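Local structure of sigma regulatory family protein-PP2C phosphatase (Chlamydia trachomatis serovar L2, 6MAB) at residues Thr116-Gly121 / Leu127-Thr132; Leu160-Lys163 / Val168-Ala171; Lys79-Ala82 / Phe86-Val89; Ala40-Ser43 / Asp47-Arg50. The protein is probably a membrane-bound PP2C-type phosphatase regulating a sigma factor, represented here by its periplasmic sensor domain, which has been linked to TCA-cycle intermediates. All coordinates share one frame; numbering follows the deposited sequence.

In the fold
From the N terminus, the long helix 2-31 leads to helix 35-45, where contact 4 closes the short turn leaving that helix. Contact 3 follows as the hairpin of strands 74-80 and 86-91, and contact 1 as the hairpin of strands 113-119 and 126-135. These two hairpins lie at the two borders of one five-stranded antiparallel sheet, with strand 142-151 between them. Contact 2 closes last, bringing the chain from helix 153-160 into the second sheet, and its centre lies about 41 Å from that of contact 3. All four loops run in series, none nested or crossing. Two such sheets beside a long helix are consistent with a double-Cache sensor.

Contact 1: residues Thr116-Gly121 / Leu127-Thr132; sequences TLRHSG and LAVLQT
Thr116 and Val129 stand side by side on one face of the sheet, pointing the same way, with Thr116 CG2 4.2 Å from Val129 CB. The threonine methyl sits in the cramped place between its own backbone N and carbonyl carbon, because OG1 is turned anti to the backbone N (chi1 -170°) and bonds to the carbonyl O of Met252. Val129 turns a methyl to a second neighbour on the same face: CG2 lies 3.8 Å from Arg118 CG, and the two side chains cross obliquely. Beyond CG the arginine bends (chi2 -64°), which carries the guanidinium away from segment 127-132; NH1 there bonds to Phe205 O, outside the hairpin, and the charge makes a cation-pi contact with Phe106. The backbone beneath is the beta hairpin of strands 113-119 and 126-135, at one border of a five-stranded antiparallel sheet whose strand order, 2-1-5-4-3, is that of PAS-like sensor folds. Thr116-Val129 and Arg118-Leu127 are its hydrogen-bonded pairs here, and Leu127 N reaches Arg118 O at 2.8 Å in a nearly straight bond (176° at the hydrogen). Between them is the non-hydrogen-bonded pair of Leu117 and Ala128, which occupies the other face; there Leu117 CD2 leans back over the neighbouring strand to within 3.9 Å of Ala128 CA. Toward the turn, Ser120 CB packs against Leu127 CD1 at 3.8 Å, while Ser120 OG bonds to Gln125 O and Ser122 N. Next to it, Gly121 N donates to His119 ND1 at 3.0 Å, lying in the imidazole plane.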
loop_
_atom_site.group_PDB
_atom_site.type_symbol
_atom_site.label_atom_id
_atom_site.label_comp_id
_atom_site.label_asym_id
_atom_site.label_seq_id
_atom_site.Cartn_x
_atom_site.Cartn_y
_atom_site.Cartn_z
ATOM N N THR A 116 0.853 5.452 -0.082
ATOM C CA THR A 116 0.072 4.272 0.255
ATOM C C THR A 116 0.350 3.195 -0.780
ATOM O O THR A 116 1.142 3.387 -1.699
ATOM C CB THR A 116 -1.401 4.626 0.379
ATOM O OG1 THR A 116 -2.116 3.523 0.943
ATOM C CG2 THR A 116 -1.999 5.051 -0.952
ATOM N N LEU A 117 -0.247 2.027 -0.565
ATOM C CA LEU A 117 -0.150 0.916 -1.503
ATOM C C LEU A 117 -1.516 0.626 -2.091
ATOM O O LEU A 117 -2.521 0.635 -1.373
ATOM C CB LEU A 117 0.369 -0.330 -0.811
ATOM C CG LEU A 117 1.743 -0.192 -0.155
ATOM C CD1 LEU A 117 2.097 -1.465 0.608
ATOM C CD2 LEU A 117 2.811 0.117 -1.166
ATOM N N ARG A 118 -1.537 0.356 -3.406
ATOM C CA ARG A 118 -2.754 -0.024 -4.122
ATOM C C ARG A 118 -2.399 -1.124 -5.113
ATOM O O ARG A 118 -1.289 -1.186 -5.641
ATOM C CB ARG A 118 -3.412 1.147 -4.887
ATOM C CG ARG A 118 -3.859 2.324 -4.002
ATOM C CD ARG A 118 -4.954 1.893 -3.031
ATOM N NE ARG A 118 -5.298 2.944 -2.051
ATOM C CZ ARG A 118 -6.262 3.828 -2.232
ATOM N NH1 ARG A 118 -6.974 3.813 -3.350
ATOM N NH2 ARG A 118 -6.538 4.715 -1.287
ATOM N N HIS A 119 -3.352 -2.006 -5.342
ATOM C CA HIS A 119 -3.204 -3.021 -6.371
ATOM C C HIS A 119 -3.470 -2.373 -7.720
ATOM O O HIS A 119 -4.378 -1.562 -7.853
ATOM C CB HIS A 119 -4.196 -4.147 -6.117
ATOM C CG HIS A 119 -3.854 -5.423 -6.800
ATOM N ND1 HIS A 119 -4.045 -5.613 -8.153
ATOM C CD2 HIS A 119 -3.371 -6.591 -6.317
ATOM C CE1 HIS A 119 -3.670 -6.836 -8.476
ATOM N NE2 HIS A 119 -3.256 -7.451 -7.382
ATOM N N SER A 120 -2.677 -2.734 -8.723
ATOM C CA SER A 120 -2.824 -2.116 -10.033
ATOM C C SER A 120 -4.076 -2.576 -10.762
ATOM O O SER A 120 -4.487 -1.930 -11.732
ATOM C CB SER A 120 -1.619 -2.449 -10.899
ATOM O OG SER A 120 -1.613 -3.828 -11.173
ATOM N N GLY A 121 -4.669 -3.683 -10.342
ATOM C CA GLY A 121 -5.787 -4.278 -11.031
ATOM C C GLY A 121 -5.421 -5.412 -11.960
ATOM O O GLY A 121 -6.322 -6.096 -12.455
ATOM N N LEU A 127 1.391 -1.324 -6.281
ATOM C CA LEU A 127 2.052 -0.065 -6.564
ATOM C C LEU A 127 2.115 0.796 -5.315
ATOM O O LEU A 127 1.164 0.851 -4.533
ATOM C CB LEU A 127 1.309 0.702 -7.631
ATOM C CG LEU A 127 1.156 0.013 -8.983
ATOM C CD1 LEU A 127 0.177 0.763 -9.883
ATOM C CD2 LEU A 127 2.521 -0.117 -9.630
ATOM N N ALA A 128 3.247 1.472 -5.144
ATOM C CA ALA A 128 3.336 2.574 -4.209
ATOM C C ALA A 128 2.769 3.807 -4.884
ATOM O O ALA A 128 3.294 4.255 -5.906
ATOM C CB ALA A 128 4.788 2.804 -3.826
ATOM N N VAL A 129 1.701 4.337 -4.314
ATOM C CA VAL A 129 1.011 5.510 -4.830
ATOM C C VAL A 129 1.403 6.667 -3.933
ATOM O O VAL A 129 1.018 6.699 -2.761
ATOM C CB VAL A 129 -0.504 5.312 -4.832
ATOM C CG1 VAL A 129 -1.203 6.526 -5.415
ATOM C CG2 VAL A 129 -0.876 4.030 -5.592
ATOM N N LEU A 130 2.165 7.597 -4.486
ATOM C CA LEU A 130 2.635 8.773 -3.764
ATOM C C LEU A 130 2.006 10.016 -4.376
ATOM O O LEU A 130 2.028 10.193 -5.597
ATOM C CB LEU A 130 4.149 8.871 -3.817
ATOM C CG LEU A 130 4.868 8.104 -2.719
ATOM C CD1 LEU A 130 4.582 6.608 -2.780
ATOM C CD2 LEU A 130 6.367 8.359 -2.768
ATOM N N GLN A 131 1.389 10.833 -3.530
ATOM C CA GLN A 131 0.773 12.082 -3.940
ATOM C C GLN A 131 1.322 13.192 -3.076
ATOM O O GLN A 131 1.318 13.063 -1.847
ATOM C CB GLN A 131 -0.746 11.981 -3.818
ATOM C CG GLN A 131 -1.270 10.861 -4.683
ATOM C CD GLN A 131 -2.789 10.688 -4.643
ATOM O OE1 GLN A 131 -3.527 11.552 -4.161
ATOM N NE2 GLN A 131 -3.253 9.567 -5.184
ATOM N N THR A 132 1.810 14.250 -3.721
ATOM C CA THR A 132 2.431 15.376 -3.039
ATOM C C THR A 132 1.844 16.691 -3.540
ATOM O O THR A 132 1.805 16.938 -4.750
ATOM C CB THR A 132 3.931 15.332 -3.258
ATOM O OG1 THR A 132 4.430 14.091 -2.753
ATOM C CG2 THR A 132 4.626 16.508 -2.550
#

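Contact 2: residues Leu160-Lys163 / Val168-Ala171; sequences LAAK and VKTA
Leu160 and Thr170 meet with their side chains at about a right angle, Leu160 CD1 resting 3.8 Å from Thr170 CG2. The leucine also spreads over the threonine backbone, its CG 3.6 Å from Thr170 O. Thr170 can present a methyl here because CG2 lies anti to its own backbone N, while OG1, on the N side, makes a weak hydrogen bond to Leu159 O. Two residues beyond Leu160, Ala162 CB points toward segment 168-171 and reaches Val168 O, just before the strand begins, at 3.6 Å. The same methyl touches Lys169 CG at 4.0 Å. No hydrogen bond joins the two segments directly; van der Waals contact, of carbon with carbon and of carbon with carbonyl oxygen, links the loop after helix 153-160 to the start of strand 169-174, which enters the six-stranded antiparallel sheet of the second lobe. A polar link is supplied from the next shell by Thr183, whose OG1 bonds to both Leu160 O and Thr170 N. Farther out, strand 169-174 is held by backbone bonds to strand 254-261, Lys169 pairing with Tyr259 and Ala171 with Leu257. Helix 2-31 closes in from elsewhere, its Asp16 and Asn20 touching Val168 and its Lys24 touching Thr170.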
loop_
_atom_site.group_PDB
_atom_site.type_symbol
_atom_site.label_atom_id
_atom_site.label_comp_id
_atom_site.label_asym_id
_atom_site.label_seq_id
_atom_site.Cartn_x
_atom_site.Cartn_y
_atom_site.Cartn_z
ATOM N N LEU A 160 8.224 -10.619 1.522
ATOM C CA LEU A 160 7.271 -11.717 1.589
ATOM C C LEU A 160 7.923 -13.084 1.396
ATOM O O LEU A 160 7.255 -14.115 1.555
ATOM C CB LEU A 160 6.163 -11.501 0.539
ATOM C CG LEU A 160 4.977 -10.647 0.991
ATOM C CD1 LEU A 160 5.426 -9.364 1.588
ATOM C CD2 LEU A 160 4.028 -10.392 -0.213
ATOM N N ALA A 161 9.209 -13.129 1.058
ATOM C CA ALA A 161 9.894 -14.406 0.933
ATOM C C ALA A 161 9.929 -15.123 2.280
ATOM O O ALA A 161 10.058 -14.497 3.337
ATOM C CB ALA A 161 11.312 -14.195 0.410
ATOM N N ALA A 162 9.823 -16.452 2.236
ATOM C CA ALA A 162 9.832 -17.296 3.429
ATOM C C ALA A 162 10.487 -18.631 3.060
ATOM O O ALA A 162 9.848 -19.673 2.957
ATOM C CB ALA A 162 8.417 -17.500 3.979
ATOM N N LYS A 163 11.806 -18.612 2.858
ATOM C CA LYS A 163 12.521 -19.808 2.424
ATOM C C LYS A 163 13.120 -20.601 3.576
ATOM O O LYS A 163 13.188 -21.833 3.497
ATOM C CB LYS A 163 13.642 -19.431 1.452
ATOM N N VAL A 168 8.700 -16.826 8.873
ATOM C CA VAL A 168 7.309 -16.399 8.904
ATOM C C VAL A 168 6.917 -15.850 7.546
ATOM O O VAL A 168 7.741 -15.354 6.772
ATOM C CB VAL A 168 7.045 -15.368 10.019
ATOM C CG1 VAL A 168 7.634 -15.865 11.333
ATOM C CG2 VAL A 168 7.562 -14.001 9.637
ATOM N N LYS A 169 5.635 -15.942 7.263
ATOM C CA LYS A 169 5.040 -15.469 6.028
ATOM C C LYS A 169 4.374 -14.122 6.274
ATOM O O LYS A 169 4.153 -13.729 7.418
ATOM C CB LYS A 169 4.031 -16.493 5.516
ATOM C CG LYS A 169 4.644 -17.877 5.336
ATOM C CD LYS A 169 3.622 -18.913 4.883
ATOM C CE LYS A 169 4.242 -20.311 4.807
ATOM N NZ LYS A 169 4.890 -20.723 6.089
ATOM N N THR A 170 4.068 -13.405 5.189
ATOM C CA THR A 170 3.624 -12.019 5.302
ATOM C C THR A 170 2.503 -11.741 4.308
ATOM O O THR A 170 2.525 -12.231 3.177
ATOM C CB THR A 170 4.786 -11.040 5.032
ATOM O OG1 THR A 170 5.878 -11.340 5.901
ATOM C CG2 THR A 170 4.353 -9.569 5.216
ATOM N N ALA A 171 1.548 -10.916 4.723
ATOM C CA ALA A 171 0.512 -10.388 3.843
ATOM C C ALA A 171 0.405 -8.888 4.074
ATOM O O ALA A 171 0.451 -8.424 5.214
ATOM C CB ALA A 171 -0.828 -11.041 4.086
#

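Contact 3: residues Lys79-Ala82 / Phe86-Val89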
loop_
_atom_site.group_PDB
_atom_site.type_symbol
_atom_site.label_atom_id
_atom_site.label_comp_id
_atom_site.label_asym_id
_atom_site.label_seq_id
_atom_site.Cartn_x
_atom_site.Cartn_y
_atom_site.Cartn_z
ATOM N N LYS A 79 -3.004 18.983 -12.448
ATOM C CA LYS A 79 -3.436 20.335 -12.135
ATOM C C LYS A 79 -4.718 20.270 -11.323
ATOM O O LYS A 79 -5.616 19.479 -11.616
ATOM C CB LYS A 79 -3.668 21.135 -13.417
ATOM C CG LYS A 79 -4.197 22.521 -13.187
ATOM C CD LYS A 79 -4.447 23.229 -14.511
ATOM C CE LYS A 79 -5.010 24.622 -14.295
ATOM N NZ LYS A 79 -4.033 25.503 -13.589
ATOM N N LYS A 80 -4.802 21.095 -10.292
ATOM C CA LYS A 80 -6.070 21.338 -9.622
ATOM C C LYS A 80 -6.733 22.506 -10.341
ATOM O O LYS A 80 -6.280 23.651 -10.238
ATOM C CB LYS A 80 -5.868 21.622 -8.137
ATOM C CG LYS A 80 -7.162 21.627 -7.322
ATOM C CD LYS A 80 -6.866 22.037 -5.888
ATOM C CE LYS A 80 -8.107 22.051 -5.009
ATOM N NZ LYS A 80 -7.737 22.515 -3.641
ATOM N N GLU A 81 -7.784 22.213 -11.099
ATOM C CA GLU A 81 -8.497 23.247 -11.830
ATOM C C GLU A 81 -9.251 24.160 -10.859
ATOM O O GLU A 81 -9.410 23.859 -9.672
ATOM C CB GLU A 81 -9.465 22.613 -12.829
ATOM C CG GLU A 81 -8.830 21.621 -13.789
ATOM C CD GLU A 81 -8.183 22.287 -14.990
ATOM O OE1 GLU A 81 -7.971 23.519 -14.952
ATOM O OE2 GLU A 81 -7.900 21.575 -15.976
ATOM N N ALA A 82 -9.731 25.293 -11.380
ATOM C CA ALA A 82 -10.431 26.248 -10.528
ATOM C C ALA A 82 -11.686 25.631 -9.919
ATOM O O ALA A 82 -11.992 25.866 -8.745
ATOM C CB ALA A 82 -10.775 27.508 -11.322
ATOM N N PHE A 86 -9.407 17.634 -10.898
ATOM C CA PHE A 86 -8.002 17.336 -11.159
ATOM C C PHE A 86 -7.824 16.802 -12.572
ATOM O O PHE A 86 -8.613 15.969 -13.038
ATOM C CB PHE A 86 -7.472 16.305 -10.156
ATOM C CG PHE A 86 -7.295 16.850 -8.770
ATOM C CD1 PHE A 86 -6.150 17.536 -8.435
ATOM C CD2 PHE A 86 -8.274 16.679 -7.814
ATOM C CE1 PHE A 86 -5.972 18.045 -7.153
ATOM C CE2 PHE A 86 -8.107 17.187 -6.535
ATOM C CZ PHE A 86 -6.948 17.876 -6.213
ATOM N N ARG A 87 -6.787 17.273 -13.256
ATOM C CA ARG A 87 -6.535 16.861 -14.632
ATOM C C ARG A 87 -5.038 16.682 -14.865
ATOM O O ARG A 87 -4.241 17.527 -14.450
ATOM C CB ARG A 87 -7.097 17.882 -15.606
ATOM C CG ARG A 87 -7.088 17.427 -17.039
ATOM C CD ARG A 87 -7.570 18.538 -17.955
ATOM N NE ARG A 87 -7.825 18.042 -19.299
ATOM C CZ ARG A 87 -7.799 18.794 -20.395
ATOM N NH1 ARG A 87 -7.505 20.087 -20.317
ATOM N NH2 ARG A 87 -8.054 18.243 -21.575
ATOM N N VAL A 88 -4.658 15.591 -15.536
ATOM C CA VAL A 88 -3.250 15.350 -15.838
ATOM C C VAL A 88 -2.799 16.330 -16.910
ATOM O O VAL A 88 -3.318 16.328 -18.032
ATOM C CB VAL A 88 -3.006 13.907 -16.297
ATOM C CG1 VAL A 88 -1.552 13.720 -16.634
ATOM C CG2 VAL A 88 -3.429 12.887 -15.231
ATOM N N VAL A 89 -1.817 17.164 -16.581
ATOM C CA VAL A 89 -1.285 18.118 -17.551
ATOM C C VAL A 89 0.139 17.800 -17.983
ATOM O O VAL A 89 0.638 18.447 -18.917
ATOM C CB VAL A 89 -1.375 19.568 -17.030
ATOM C CG1 VAL A 89 -2.838 19.966 -16.830
ATOM C CG2 VAL A 89 -0.602 19.745 -15.741
#
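The ring of Phe86 meets the aliphatic part of Lys80 at a slant, with Phe86 CE1 3.7 Å from Lys80 CB. The lysine chain, fully extended beyond CG, continues past the ring, so that its CG also lies close to Phe86 CZ, at 3.9 Å. Both residues form the non-hydrogen-bonded pair of a beta hairpin, strands 74-80 and 86-91, at one border of the five-stranded sheet, and on this face Phe86 also packs on Ile105 and Val145. The other flat groups are the carboxylate of Glu81 and the guanidinium of Arg87, whose planes stand 30° apart. They do not form a salt bridge: Glu81 OE2 is 4.6 Å from Arg87 NH1 and instead lies beside the arginine methylenes, 3.6 Å from Arg87 CD. A bend at chi2 of Glu81 (-83°) turns the carboxylate back over the neighbouring strand, whereas Arg87 runs straight out from CG to NE and gives its NE hydrogen to Gly98 O. On the same face as Arg87, Lys79 CB touches Val89 CG1. Under these side chains Lys79 and Arg87 are the hydrogen-bonded pair, Lys79 N to Arg87 O at 2.8 Å and Arg87 N to Lys79 O at 3.0 Å. Lys79 O takes a further, weaker contact from a C-H group, with Phe86 CA at 3.2 Å.

Contact 4: residues Ala40-Ser43 / Asp47-Arg50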
loop_
_atom_site.group_PDB
_atom_site.type_symbol
_atom_site.label_atom_id
_atom_site.label_comp_id
_atom_site.label_asym_id
_atom_site.label_seq_id
_atom_site.Cartn_x
_atom_site.Cartn_y
_atom_site.Cartn_z
ATOM N N ALA A 40 11.703 16.982 -4.738
ATOM C CA ALA A 40 12.936 17.745 -4.870
ATOM C C ALA A 40 13.664 17.406 -6.166
ATOM O O ALA A 40 14.232 18.295 -6.814
ATOM C CB ALA A 40 13.843 17.476 -3.672
ATOM N N LEU A 41 13.698 16.119 -6.533
ATOM C CA LEU A 41 14.335 15.703 -7.778
ATOM C C LEU A 41 13.596 16.289 -8.967
ATOM O O LEU A 41 14.199 16.891 -9.857
ATOM C CB LEU A 41 14.355 14.168 -7.888
ATOM C CG LEU A 41 14.920 13.582 -9.193
ATOM C CD1 LEU A 41 16.368 14.052 -9.393
ATOM C CD2 LEU A 41 14.816 12.047 -9.172
ATOM N N PHE A 42 12.274 16.126 -8.977
ATOM C CA PHE A 42 11.464 16.631 -10.070
ATOM C C PHE A 42 11.644 18.129 -10.238
ATOM O O PHE A 42 11.772 18.618 -11.365
ATOM C CB PHE A 42 9.998 16.289 -9.825
ATOM C CG PHE A 42 9.108 16.642 -10.964
ATOM C CD1 PHE A 42 8.937 15.748 -12.006
ATOM C CD2 PHE A 42 8.471 17.866 -11.018
ATOM C CE1 PHE A 42 8.135 16.067 -13.077
ATOM C CE2 PHE A 42 7.672 18.185 -12.096
ATOM C CZ PHE A 42 7.508 17.276 -13.118
ATOM N N SER A 43 11.654 18.872 -9.126
ATOM C CA SER A 43 11.740 20.327 -9.164
ATOM C C SER A 43 13.101 20.792 -9.648
ATOM O O SER A 43 13.210 21.862 -10.263
ATOM C CB SER A 43 11.466 20.911 -7.771
ATOM O OG SER A 43 10.121 20.676 -7.406
ATOM N N ASP A 47 11.137 23.333 -13.546
ATOM C CA ASP A 47 10.887 24.442 -12.624
ATOM C C ASP A 47 9.403 24.561 -12.284
ATOM O O ASP A 47 8.569 24.765 -13.173
ATOM C CB ASP A 47 11.385 25.752 -13.228
ATOM C CG ASP A 47 11.088 26.943 -12.341
ATOM O OD1 ASP A 47 11.366 26.853 -11.124
ATOM O OD2 ASP A 47 10.573 27.961 -12.857
ATOM N N LEU A 48 9.074 24.474 -10.996
ATOM C CA LEU A 48 7.693 24.598 -10.545
ATOM C C LEU A 48 7.389 25.952 -9.921
ATOM O O LEU A 48 6.284 26.145 -9.406
ATOM C CB LEU A 48 7.359 23.496 -9.540
ATOM C CG LEU A 48 7.101 22.097 -10.089
ATOM C CD1 LEU A 48 6.889 21.099 -8.953
ATOM C CD2 LEU A 48 5.899 22.096 -11.027
ATOM N N ASP A 49 8.339 26.891 -9.954
ATOM C CA ASP A 49 8.120 28.190 -9.324
ATOM C C ASP A 49 6.936 28.916 -9.949
ATOM O O ASP A 49 6.174 29.595 -9.248
ATOM C CB ASP A 49 9.380 29.052 -9.433
ATOM C CG ASP A 49 10.438 28.687 -8.405
ATOM O OD1 ASP A 49 10.180 27.804 -7.556
ATOM O OD2 ASP A 49 11.531 29.297 -8.445
ATOM N N ARG A 50 6.777 28.802 -11.267
ATOM C CA ARG A 50 5.702 29.472 -11.986
ATOM C C ARG A 50 4.400 28.675 -11.992
ATOM O O ARG A 50 3.410 29.142 -12.561
ATOM C CB ARG A 50 6.137 29.755 -13.428
HETATM O O HOH W 1 11.245 23.969 -9.320
#
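The C-terminal turn of helix 35-45 and the loop that leaves it toward helix 58-68 are joined here by a single water and one leucine side chain. Leu48 points toward the helix and places CD1 at the edge of the Phe42 ring, near the ring plane, 4.1 Å from Phe42 CD2. The two side chains cross at about a right angle. Phe42 extends with CG anti to its backbone N (chi1 -174°), which also lets the ring meet Phe46, Met64 and the sheet residues Ile75 and Leu77. The same leucine methyl lies 3.6 Å from Ser43 OG, a hydroxyl already bonded to Leu39 O one helical turn earlier. In the backbone, Ser43 O and Asp47 N are 4.2 Å apart, and no helical bond links them. Water 1 donates instead to Ser43 O at 3.0 Å and accepts from Leu48 N at 2.8 Å, so one molecule satisfies an acceptor of the helix and a donor of the loop. Asp47 OD1 then receives a weak bond from Asp49 N, in the manner of an Asx turn. A hydrated carbonyl of this kind, with an apolar side chain folded back over the last turn, is characteristic of a helix C terminus giving way to a loop.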